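Local atomic coordinates of Lin1840 protein (Listeria innocua serovar 6a, PDB entry 4ZOC), a protein that probably hydrolyses terminal, non-reducing beta-D-glucosyl residues as a family 3 beta-glucosidase, with a part in beta-1,2-glucan breakdown. Residues Ser162-Ala176 with Pro221-Leu233. The protein carries 2 engineered substitutions. Numbering follows the deposited sequence.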
ATOM      1  N   SER A 162      -3.187  21.426  -4.943  1.00  6.59           N
ATOM      2  CA  SER A 162      -4.310  22.227  -5.473  1.00  7.67           C
ATOM      3  C   SER A 162      -3.873  23.678  -5.793  1.00  9.20           C
ATOM      4  O   SER A 162      -4.161  24.181  -6.885  1.00  9.91           O
ATOM      5  CB  SER A 162      -5.490  22.246  -4.487  1.00  8.93           C
ATOM      6  OG  SER A 162      -6.098  20.958  -4.303  1.00 10.18           O
ATOM      7  N   GLU A 163      -3.135  24.302  -4.870  1.00  7.62           N
ATOM      8  CA  GLU A 163      -2.716  25.741  -4.971  1.00  9.18           C
ATOM      9  C   GLU A 163      -1.728  25.894  -6.116  1.00  9.09           C
ATOM     10  O   GLU A 163      -1.871  26.776  -6.965  1.00  9.32           O
ATOM     11  CB  GLU A 163      -2.200  26.252  -3.669  1.00  8.97           C
ATOM     12  CG  GLU A 163      -3.295  26.315  -2.582  1.00 10.03           C
ATOM     13  CD  GLU A 163      -4.283  27.398  -2.885  1.00 11.18           C
ATOM     14  OE1 GLU A 163      -3.888  28.533  -2.882  1.00 15.81           O
ATOM     15  OE2 GLU A 163      -5.462  27.131  -3.182  1.00 14.08           O
ATOM     16  N   LEU A 164      -0.773  24.985  -6.197  1.00  8.31           N
ATOM     17  CA  LEU A 164       0.195  25.053  -7.303  1.00  8.87           C
ATOM     18  C   LEU A 164      -0.371  24.658  -8.691  1.00  8.61           C
ATOM     19  O   LEU A 164       0.024  25.226  -9.749  1.00  9.13           O
ATOM     20  CB  LEU A 164       1.435  24.269  -6.953  1.00  9.27           C
ATOM     21  CG  LEU A 164       2.114  24.730  -5.637  1.00  9.05           C
ATOM     22  CD1 LEU A 164       3.406  23.909  -5.536  1.00 10.56           C
ATOM     23  CD2 LEU A 164       2.471  26.188  -5.557  1.00  9.01           C
ATOM     24  N   GLY A 165      -1.329  23.748  -8.708  1.00  8.37           N
ATOM     25  CA  GLY A 165      -2.016  23.435  -9.933  1.00  8.48           C
ATOM     26  C   GLY A 165      -2.761  24.635 -10.471  1.00  7.82           C
ATOM     27  O   GLY A 165      -2.708  24.901 -11.670  1.00  9.55           O
ATOM     28  N   LYS A 166      -3.475  25.332  -9.604  1.00  6.77           N
ATOM     29  CA  LYS A 166      -4.140  26.541 -10.004  1.00  9.52           C
ATOM     30  C   LYS A 166      -3.148  27.583 -10.544  1.00 10.13           C
ATOM     31  O   LYS A 166      -3.403  28.215 -11.588  1.00 10.51           O
ATOM     32  CB  LYS A 166      -4.967  27.174  -8.907  1.00 11.17           C
ATOM     33  CG  LYS A 166      -6.142  26.367  -8.553  1.00 12.88           C
ATOM     34  CD  LYS A 166      -7.033  27.060  -7.535  1.00 17.15           C
ATOM     35  CE  LYS A 166      -6.405  27.043  -6.213  1.00 21.00           C
ATOM     36  NZ  LYS A 166      -7.258  27.845  -5.280  1.00 27.69           N
ATOM     37  N   ALA A 167      -2.005  27.750  -9.863  1.00  9.80           N
ATOM     38  CA  ALA A 167      -0.989  28.629 -10.391  1.00  9.31           C
ATOM     39  C   ALA A 167      -0.482  28.231 -11.776  1.00 10.28           C
ATOM     40  O   ALA A 167      -0.288  29.121 -12.618  1.00 10.12           O
ATOM     41  CB  ALA A 167       0.139  28.770  -9.385  1.00  8.38           C
ATOM     42  N   MET A 168      -0.322  26.917 -12.039  1.00  8.55           N
ATOM     43  CA  MET A 168       0.142  26.472 -13.372  1.00 10.66           C
ATOM     44  C   MET A 168      -0.892  26.761 -14.444  1.00 10.83           C
ATOM     45  O   MET A 168      -0.569  27.311 -15.523  1.00  9.03           O
ATOM     46  CB  MET A 168       0.433  24.999 -13.383  1.00 10.62           C
ATOM     47  CG  MET A 168       1.734  24.556 -12.821  1.00 12.93           C
ATOM     48  SD  MET A 168       2.294  22.935 -13.506  1.00 17.67           S
ATOM     49  CE  MET A 168       3.319  22.617 -12.085  1.00 19.42           C
ATOM     50  N   VAL A 169      -2.154  26.458 -14.124  1.00 10.92           N
ATOM     51  CA  VAL A 169      -3.252  26.715 -15.087  1.00 12.36           C
ATOM     52  C   VAL A 169      -3.293  28.217 -15.444  1.00 12.84           C
ATOM     53  O   VAL A 169      -3.384  28.590 -16.612  1.00 10.64           O
ATOM     54  CB  VAL A 169      -4.592  26.236 -14.528  1.00 11.84           C
ATOM     55  CG1 VAL A 169      -5.758  26.734 -15.418  1.00 12.90           C
ATOM     56  CG2 VAL A 169      -4.619  24.728 -14.425  1.00 11.52           C
ATOM     57  N   ASP A 170      -3.212  29.076 -14.420  1.00 12.06           N
ATOM     58  CA  ASP A 170      -3.212  30.521 -14.617  1.00 12.57           C
ATOM     59  C   ASP A 170      -2.002  30.950 -15.497  1.00 11.48           C
ATOM     60  O   ASP A 170      -2.128  31.736 -16.422  1.00 10.31           O
ATOM     61  CB  ASP A 170      -3.164  31.184 -13.263  1.00 15.79           C
ATOM     62  CG  ASP A 170      -3.273  32.691 -13.344  1.00 25.61           C
ATOM     63  OD1 ASP A 170      -3.937  33.238 -14.271  1.00 32.63           O
ATOM     64  OD2 ASP A 170      -2.693  33.348 -12.442  1.00 31.24           O
ATOM     65  N   GLY A 171      -0.833  30.404 -15.200  1.00 10.42           N
ATOM     66  CA  GLY A 171       0.374  30.690 -15.982  1.00  9.97           C
ATOM     67  C   GLY A 171       0.262  30.292 -17.443  1.00  9.41           C
ATOM     68  O   GLY A 171       0.645  31.062 -18.386  1.00  9.55           O
ATOM     69  N   TYR A 172      -0.279  29.107 -17.689  1.00  9.07           N
ATOM     70  CA  TYR A 172      -0.393  28.615 -19.108  1.00  9.33           C
ATOM     71  C   TYR A 172      -1.453  29.397 -19.865  1.00 10.10           C
ATOM     72  O   TYR A 172      -1.215  29.812 -20.977  1.00 12.30           O
ATOM     73  CB  TYR A 172      -0.760  27.130 -19.179  1.00  8.36           C
ATOM     74  CG  TYR A 172       0.292  26.134 -18.673  1.00  8.08           C
ATOM     75  CD1 TYR A 172       1.580  26.145 -19.163  1.00  6.73           C
ATOM     76  CD2 TYR A 172      -0.057  25.075 -17.817  1.00  8.03           C
ATOM     77  CE1 TYR A 172       2.506  25.209 -18.766  1.00  7.48           C
ATOM     78  CE2 TYR A 172       0.915  24.164 -17.393  1.00  8.20           C
ATOM     79  CZ  TYR A 172       2.183  24.227 -17.879  1.00  6.69           C
ATOM     80  OH  TYR A 172       3.132  23.305 -17.470  1.00  6.67           O
ATOM     81  N   GLN A 173      -2.625  29.554 -19.243  1.00 10.07           N
ATOM     82  CA  GLN A 173      -3.795  29.990 -19.960  1.00  9.47           C
ATOM     83  C   GLN A 173      -4.047  31.491 -19.875  1.00 11.17           C
ATOM     84  O   GLN A 173      -4.724  32.071 -20.726  1.00 10.34           O
ATOM     85  CB  GLN A 173      -5.051  29.248 -19.436  1.00 11.89           C
ATOM     86  CG  GLN A 173      -4.987  27.746 -19.513  1.00 11.45           C
ATOM     87  CD  GLN A 173      -6.286  27.041 -19.330  1.00  9.85           C
ATOM     88  OE1 GLN A 173      -6.461  25.923 -19.853  1.00  9.45           O
ATOM     89  NE2 GLN A 173      -7.206  27.631 -18.587  1.00  8.76           N
ATOM     90  N   GLY A 174      -3.579  32.113 -18.834  1.00 13.42           N
ATOM     91  CA  GLY A 174      -4.140  33.426 -18.437  1.00 13.51           C
ATOM     92  C   GLY A 174      -5.646  33.419 -18.306  1.00 15.57           C
ATOM     93  O   GLY A 174      -6.204  32.519 -17.697  1.00 15.13           O
ATOM     94  N   ASP A 175      -6.309  34.438 -18.896  1.00 16.15           N
ATOM     95  CA  ASP A 175      -7.739  34.500 -18.861  1.00 14.71           C
ATOM     96  C   ASP A 175      -8.248  33.537 -19.928  1.00 14.98           C
ATOM     97  O   ASP A 175      -8.106  33.775 -21.147  1.00 17.59           O
ATOM     98  CB  ASP A 175      -8.225  35.964 -19.024  1.00 16.61           C
ATOM     99  CG  ASP A 175      -9.717  36.061 -19.213  1.00 17.77           C
ATOM    100  OD1 ASP A 175     -10.455  35.054 -19.340  1.00 18.92           O
ATOM    101  OD2 ASP A 175     -10.164  37.172 -19.279  1.00 19.37           O
ATOM    102  N   ALA A 176      -8.824  32.429 -19.474  1.00 14.39           N
ATOM    103  CA  ALA A 176      -9.178  31.344 -20.403  1.00 17.31           C
ATOM    104  C   ALA A 176     -10.167  31.782 -21.473  1.00 16.01           C
ATOM    105  O   ALA A 176     -10.223  31.187 -22.549  1.00 16.28           O
ATOM    106  CB  ALA A 176      -9.734  30.133 -19.677  1.00 18.91           C
ATOM    107  N   PRO A 221      -9.222  16.470  -4.902  1.00  8.46           N
ATOM    108  CA  PRO A 221      -9.310  17.910  -4.768  1.00 10.28           C
ATOM    109  C   PRO A 221      -8.417  18.722  -5.742  1.00  8.45           C
ATOM    110  O   PRO A 221      -8.851  19.779  -6.231  1.00  9.49           O
ATOM    111  CB  PRO A 221      -8.836  18.131  -3.362  1.00 12.12           C
ATOM    112  CG  PRO A 221      -9.555  16.993  -2.609  1.00 11.40           C
ATOM    113  CD  PRO A 221      -9.213  15.813  -3.550  1.00  9.17           C
ATOM    114  N   ALA A 222      -7.193  18.298  -6.007  1.00  8.76           N
ATOM    115  CA  ALA A 222      -6.338  19.102  -6.851  1.00  7.94           C
ATOM    116  C   ALA A 222      -6.892  19.143  -8.267  1.00  9.76           C
ATOM    117  O   ALA A 222      -6.909  20.235  -8.884  1.00 10.41           O
ATOM    118  CB  ALA A 222      -4.864  18.683  -6.784  1.00  9.16           C
ATOM    119  N   TYR A 223      -7.382  18.029  -8.799  1.00  8.79           N
ATOM    120  CA  TYR A 223      -8.010  18.056 -10.159  1.00  8.06           C
ATOM    121  C   TYR A 223      -9.143  19.102 -10.179  1.00  8.32           C
ATOM    122  O   TYR A 223      -9.293  19.906 -11.127  1.00 10.72           O
ATOM    123  CB  TYR A 223      -8.571  16.710 -10.629  1.00  6.91           C
ATOM    124  CG  TYR A 223      -7.670  15.519 -10.539  1.00  7.13           C
ATOM    125  CD1 TYR A 223      -6.413  15.468 -11.179  1.00  6.99           C
ATOM    126  CD2 TYR A 223      -8.034  14.452  -9.780  1.00  6.67           C
ATOM    127  CE1 TYR A 223      -5.576  14.327 -11.098  1.00  6.32           C
ATOM    128  CE2 TYR A 223      -7.192  13.369  -9.665  1.00  7.22           C
ATOM    129  CZ  TYR A 223      -5.970  13.313 -10.329  1.00  7.04           C
ATOM    130  OH  TYR A 223      -5.141  12.225 -10.049  1.00  7.85           O
ATOM    131  N   ASN A 224      -9.974  18.996  -9.158  1.00  9.56           N
ATOM    132  CA  ASN A 224     -11.144  19.829  -9.080  1.00 10.49           C
ATOM    133  C   ASN A 224     -10.748  21.299  -9.051  1.00  9.20           C
ATOM    134  O   ASN A 224     -11.388  22.142  -9.686  1.00 12.15           O
ATOM    135  CB  ASN A 224     -12.027  19.454  -7.870  1.00 10.28           C
ATOM    136  CG  ASN A 224     -13.227  20.352  -7.783  1.00 12.35           C
ATOM    137  OD1 ASN A 224     -14.049  20.349  -8.663  1.00 11.81           O
ATOM    138  ND2 ASN A 224     -13.230  21.247  -6.827  1.00 17.37           N
ATOM    139  N   ALA A 225      -9.710  21.635  -8.296  1.00  9.00           N
ATOM    140  CA  ALA A 225      -9.295  23.028  -8.143  1.00  9.63           C
ATOM    141  C   ALA A 225      -8.836  23.571  -9.476  1.00  9.77           C
ATOM    142  O   ALA A 225      -9.209  24.669  -9.867  1.00 10.18           O
ATOM    143  CB  ALA A 225      -8.218  23.207  -7.122  1.00 11.79           C
ATOM    144  N   ALA A 226      -8.097  22.757 -10.224  1.00  8.60           N
ATOM    145  CA  ALA A 226      -7.665  23.189 -11.554  1.00  8.52           C
ATOM    146  C   ALA A 226      -8.777  23.338 -12.587  1.00  8.36           C
ATOM    147  O   ALA A 226      -8.777  24.211 -13.450  1.00  8.23           O
ATOM    148  CB  ALA A 226      -6.582  22.205 -12.022  1.00  8.19           C
ATOM    149  N   ILE A 227      -9.738  22.450 -12.498  1.00  9.79           N
ATOM    150  CA  ILE A 227     -10.918  22.457 -13.343  1.00 11.00           C
ATOM    151  C   ILE A 227     -11.722  23.717 -13.034  1.00 12.47           C
ATOM    152  O   ILE A 227     -12.118  24.479 -13.962  1.00 10.07           O
ATOM    153  CB  ILE A 227     -11.702  21.170 -13.156  1.00 12.72           C
ATOM    154  CG1 ILE A 227     -10.988  19.976 -13.800  1.00 11.63           C
ATOM    155  CG2 ILE A 227     -13.143  21.273 -13.729  1.00 12.29           C
ATOM    156  CD1 ILE A 227     -11.536  18.673 -13.246  1.00 12.53           C
ATOM    157  N   GLN A 228     -11.941  23.987 -11.752  1.00 11.86           N
ATOM    158  CA  GLN A 228     -12.707  25.199 -11.374  1.00 12.74           C
ATOM    159  C   GLN A 228     -11.992  26.498 -11.735  1.00 12.95           C
ATOM    160  O   GLN A 228     -12.624  27.531 -12.042  1.00 16.62           O
ATOM    161  CB  GLN A 228     -13.128  25.186  -9.887  1.00 16.21           C
ATOM    162  CG  GLN A 228     -13.987  24.016  -9.445  1.00 18.58           C
ATOM    163  CD  GLN A 228     -14.981  23.511 -10.516  1.00 20.99           C
ATOM    164  OE1 GLN A 228     -15.621  24.310 -11.232  1.00 26.49           O
ATOM    165  NE2 GLN A 228     -15.051  22.202 -10.690  1.00 16.58           N
ATOM    166  N   ALA A 229     -10.694  26.457 -11.796  1.00 13.03           N
ATOM    167  CA  ALA A 229      -9.903  27.589 -12.212  1.00 16.32           C
ATOM    168  C   ALA A 229      -9.896  27.762 -13.744  1.00 14.07           C
ATOM    169  O   ALA A 229      -9.283  28.691 -14.215  1.00 15.87           O
ATOM    170  CB  ALA A 229      -8.475  27.436 -11.719  1.00 17.20           C
ATOM    171  N   GLY A 230     -10.523  26.839 -14.478  1.00 13.98           N
ATOM    172  CA  GLY A 230     -10.718  26.989 -15.915  1.00 12.24           C
ATOM    173  C   GLY A 230      -9.878  26.151 -16.814  1.00 12.29           C
ATOM    174  O   GLY A 230      -9.809  26.450 -18.023  1.00  8.97           O
ATOM    175  N   ALA A 231      -9.205  25.117 -16.267  1.00  9.73           N
ATOM    176  CA  ALA A 231      -8.406  24.231 -17.171  1.00 10.13           C
ATOM    177  C   ALA A 231      -9.244  23.755 -18.343  1.00  8.83           C
ATOM    178  O   ALA A 231     -10.373  23.238 -18.156  1.00  9.43           O
ATOM    179  CB  ALA A 231      -7.848  23.023 -16.427  1.00 10.71           C
ATOM    180  N   LYS A 232      -8.732  23.898 -19.562  1.00  9.27           N
ATOM    181  CA  LYS A 232      -9.546  23.548 -20.723  1.00 10.46           C
ATOM    182  C   LYS A 232      -9.805  22.107 -20.981  1.00  9.91           C
ATOM    183  O   LYS A 232     -10.896  21.777 -21.466  1.00 12.06           O
ATOM    184  CB  LYS A 232      -9.034  24.249 -21.966  1.00  9.44           C
ATOM    185  CG  LYS A 232      -9.312  25.776 -21.918  1.00 12.04           C
ATOM    186  CD  LYS A 232     -10.721  26.025 -22.364  1.00 16.76           C
ATOM    187  CE  LYS A 232     -11.202  27.438 -22.329  1.00 20.06           C
ATOM    188  NZ  LYS A 232     -12.672  27.376 -22.658  1.00 19.92           N
ATOM    189  N   LEU A 233      -8.825  21.217 -20.741  1.00  8.65           N
ATOM    190  CA  LEU A 233      -8.978  19.801 -21.029  1.00  7.75           C
ATOM    191  C   LEU A 233      -8.674  18.956 -19.772  1.00  7.26           C
ATOM    192  O   LEU A 233      -8.028  19.449 -18.853  1.00  7.28           O
ATOM    193  CB  LEU A 233      -8.015  19.329 -22.121  1.00  8.38           C
ATOM    194  CG  LEU A 233      -8.205  19.878 -23.554  1.00  9.29           C
ATOM    195  CD1 LEU A 233      -7.561  21.234 -23.725  1.00 11.83           C
ATOM    196  CD2 LEU A 233      -7.638  18.862 -24.557  1.00  9.24           C
TER
HETATM  197  O   HOH W   1      -5.082  22.298  -8.990  1.00 13.97           O
HETATM  198  O   HOH W   2     -12.251  30.027 -24.202  1.00 19.56           O
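Gln173, in the last turn of helix 158-173, grips the loop that follows helix 221-228. Its CB points toward that loop, and the chain runs on extended beyond CG (chi2 -166°). Gln173 CD comes 3.8 Å from Gly230 O, and the amide reaches two backbone groups beyond it. At the tip, Gln173 NE2 donates to Gly230 O at 2.9 Å. This bond is nearly straight and in the plane of the Gln173 amide, but the donor stands above the carbonyl plane of Gly230. Gln173 OE1 accepts from Lys232 N at 3.1 Å, on a lone pair. It also accepts from Ala188 N of strand 187-193. Three bonds therefore fix the rotation of this buried amide.

Gly230 has positive phi and closes helix 221-228 in a Schellman motif. One turn before Gln173, Val169 packs with CG2 on Ala226 CB (4.0 Å) and Ala231 CB, while CG1 lies over the backbone at Ala231 N. Further back the helices come close. Ser162 CB meets Ala225 CB at 3.9 Å, and its OG is hydrogen-bonded to Pro158 O, one turn earlier in the same helix. Water 1 donates to both Ser162 O and Ala222 O. Lys166 lays CG beside Ala225 O (3.7 Å), and its NZ turns back to Glu163 in a salt bridge.

The axes of segments 162-173 and 221-228 approach to 8.3 Å and cross at -31°. This is packing of neighbouring outer helices around the parallel strands of the TIM-barrel domain of glycoside hydrolase family 3.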